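Local atomic coordinates of concanavalin B (Canavalia ensiformis, PDB entry 6CAF), a protein that may act as a carbohydrate-binding protein of the seed and belongs to the chitinase-like members of glycosyl hydrolase family 18. Residues Val104-Gly109 and Glu128-Tyr133. Sequence-based numbering, arbitrary orientation.
Sequences VFLALG and EYLHTY
Leu130 of the helix reaches the strand with both of its methyls: CD2 touches Leu106 and Leu108, and CD1 also lies against Leu108. Its CD2 lies 4.0 Å from CD2 of Leu106 and 4.2 Å from CD2 of Leu108, ordinary van der Waals separations with no hydrogen bond across the interface. Leu106 extends from the strand with CG anti to its own backbone N (chi1 -178°), which carries the branched end out toward the helix; there it crosses the Leu130 side chain at about a right angle, so the two touch through methyls rather than lying alongside each other. Leu108, two residues on, has its side chain on the same side of the strand and buries more surface here than Leu106. Its fork meets the fork of Leu130, CD2 near CD2 and CD1 of Leu108 4.3 Å from CD1 of Leu130. On the helix, CG of Leu130 stands anti to the carbonyl carbon (chi1 -64°), with the fork directed at the strand. Leucine suits all three places: the backbones stay apart, 9.1 Å between CA of Leu106 and CA of Leu130, and a long, branched, apolar side chain spans that gap without bringing a polar group into the buried interior. Leu106 and Leu108 also pack on Ile151 of the neighbouring strand 150-154, and Leu108 reaches Leu167 of helix 164-178, which extends the apolar layer beyond this pair of segments. Strand 103-109 runs parallel to its neighbours 55-64 and 150-154, and helix 120-135 follows it in sequence and covers its outer face, the beta-alpha packing characteristic of the TIM barrel of family 18 glycosyl hydrolases.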
loop_
_atom_site.group_PDB
_atom_site.type_symbol
_atom_site.label_atom_id
_atom_site.label_comp_id
_atom_site.label_asym_id
_atom_site.label_seq_id
_atom_site.Cartn_x
_atom_site.Cartn_y
_atom_site.Cartn_z
ATOM N N VAL A 104 5.006 9.073 -2.007
ATOM C CA VAL A 104 5.320 7.987 -2.906
ATOM C C VAL A 104 6.046 6.921 -2.089
ATOM O O VAL A 104 7.101 7.174 -1.493
ATOM C CB VAL A 104 6.191 8.475 -4.062
ATOM C CG1 VAL A 104 6.538 7.349 -5.010
ATOM C CG2 VAL A 104 5.526 9.624 -4.809
ATOM N N PHE A 105 5.450 5.741 -2.047
ATOM C CA PHE A 105 6.008 4.623 -1.316
ATOM C C PHE A 105 6.557 3.602 -2.308
ATOM O O PHE A 105 6.072 3.520 -3.440
ATOM C CB PHE A 105 4.916 3.907 -0.520
ATOM C CG PHE A 105 4.461 4.549 0.760
ATOM C CD1 PHE A 105 4.100 5.832 0.872
ATOM C CD2 PHE A 105 4.351 3.774 1.880
ATOM C CE1 PHE A 105 3.625 6.352 2.055
ATOM C CE2 PHE A 105 3.881 4.281 3.070
ATOM C CZ PHE A 105 3.473 5.580 3.143
ATOM N N LEU A 106 7.526 2.794 -1.858
ATOM C CA LEU A 106 7.853 1.560 -2.548
ATOM C C LEU A 106 7.112 0.405 -1.904
ATOM O O LEU A 106 7.212 0.217 -0.691
ATOM C CB LEU A 106 9.363 1.278 -2.503
ATOM C CG LEU A 106 9.801 0.023 -3.234
ATOM C CD1 LEU A 106 9.596 0.117 -4.727
ATOM C CD2 LEU A 106 11.245 -0.287 -2.893
ATOM N N ALA A 107 6.376 -0.348 -2.710
ATOM C CA ALA A 107 5.692 -1.538 -2.208
ATOM C C ALA A 107 6.536 -2.787 -2.433
ATOM O O ALA A 107 6.980 -3.076 -3.553
ATOM C CB ALA A 107 4.347 -1.702 -2.877
ATOM N N LEU A 108 6.734 -3.531 -1.346
ATOM C CA LEU A 108 7.354 -4.826 -1.380
ATOM C C LEU A 108 6.311 -5.892 -1.586
ATOM O O LEU A 108 5.239 -5.838 -0.982
ATOM C CB LEU A 108 8.036 -5.118 -0.027
ATOM C CG LEU A 108 8.934 -4.044 0.559
ATOM C CD1 LEU A 108 9.505 -4.502 1.882
ATOM C CD2 LEU A 108 10.045 -3.700 -0.409
ATOM N N GLY A 109 6.665 -6.905 -2.378
ATOM C CA GLY A 109 5.865 -8.118 -2.435
ATOM C C GLY A 109 4.892 -8.101 -3.599
ATOM O O GLY A 109 5.299 -8.022 -4.752
ATOM N N GLU A 128 18.755 -1.939 5.234
ATOM C CA GLU A 128 19.808 -1.009 4.866
ATOM C C GLU A 128 19.774 -0.690 3.383
ATOM O O GLU A 128 19.929 0.464 2.980
ATOM C CB GLU A 128 21.183 -1.557 5.265
ATOM C CG GLU A 128 21.434 -1.493 6.777
ATOM C CD GLU A 128 21.668 -0.089 7.286
ATOM O OE1 GLU A 128 22.410 0.683 6.593
ATOM O OE2 GLU A 128 21.215 0.268 8.391
ATOM N N TYR A 129 19.593 -1.721 2.577
ATOM C CA TYR A 129 19.459 -1.513 1.131
ATOM C C TYR A 129 18.313 -0.552 0.807
ATOM O O TYR A 129 18.476 0.405 0.006
ATOM C CB TYR A 129 19.277 -2.856 0.430
ATOM C CG TYR A 129 18.752 -2.766 -1.001
ATOM C CD1 TYR A 129 19.546 -2.569 -2.067
ATOM C CD2 TYR A 129 17.382 -2.881 -1.219
ATOM C CE1 TYR A 129 18.990 -2.506 -3.380
ATOM C CE2 TYR A 129 16.815 -2.815 -2.441
ATOM C CZ TYR A 129 17.586 -2.643 -3.532
ATOM O OH TYR A 129 16.800 -2.592 -4.714
ATOM N N LEU A 130 17.162 -0.795 1.432
ATOM C CA LEU A 130 16.038 0.087 1.188
ATOM C C LEU A 130 16.355 1.522 1.593
ATOM O O LEU A 130 16.017 2.489 0.887
ATOM C CB LEU A 130 14.786 -0.429 1.871
ATOM C CG LEU A 130 14.280 -1.775 1.342
ATOM C CD1 LEU A 130 13.231 -2.340 2.257
ATOM C CD2 LEU A 130 13.725 -1.631 -0.055
ATOM N N HIS A 131 17.022 1.671 2.731
ATOM C CA HIS A 131 17.340 2.991 3.178
ATOM C C HIS A 131 18.353 3.705 2.256
ATOM O O HIS A 131 18.133 4.852 1.848
ATOM C CB HIS A 131 17.850 2.954 4.617
ATOM C CG HIS A 131 18.082 4.307 5.161
ATOM N ND1 HIS A 131 19.334 4.827 5.348
ATOM C CD2 HIS A 131 17.212 5.275 5.510
ATOM C CE1 HIS A 131 19.240 6.049 5.827
ATOM N NE2 HIS A 131 17.958 6.350 5.924
ATOM N N THR A 132 19.447 3.009 1.951
ATOM C CA THR A 132 20.500 3.567 1.158
ATOM C C THR A 132 20.031 3.947 -0.230
ATOM O O THR A 132 20.400 5.003 -0.761
ATOM C CB THR A 132 21.688 2.586 1.084
ATOM O OG1 THR A 132 22.170 2.359 2.402
ATOM C CG2 THR A 132 22.749 3.072 0.151
ATOM N N TYR A 133 19.225 3.068 -0.822
ATOM C CA TYR A 133 18.901 3.185 -2.232
ATOM C C TYR A 133 17.527 3.766 -2.519
ATOM O O TYR A 133 17.298 4.178 -3.663
ATOM C CB TYR A 133 19.110 1.857 -2.954
ATOM C CG TYR A 133 20.541 1.459 -3.012
ATOM C CD1 TYR A 133 21.403 2.013 -3.953
ATOM C CD2 TYR A 133 21.073 0.558 -2.118
ATOM C CE1 TYR A 133 22.746 1.678 -3.996
ATOM C CE2 TYR A 133 22.426 0.228 -2.151
ATOM C CZ TYR A 133 23.258 0.759 -3.105
ATOM O OH TYR A 133 24.605 0.421 -3.122
#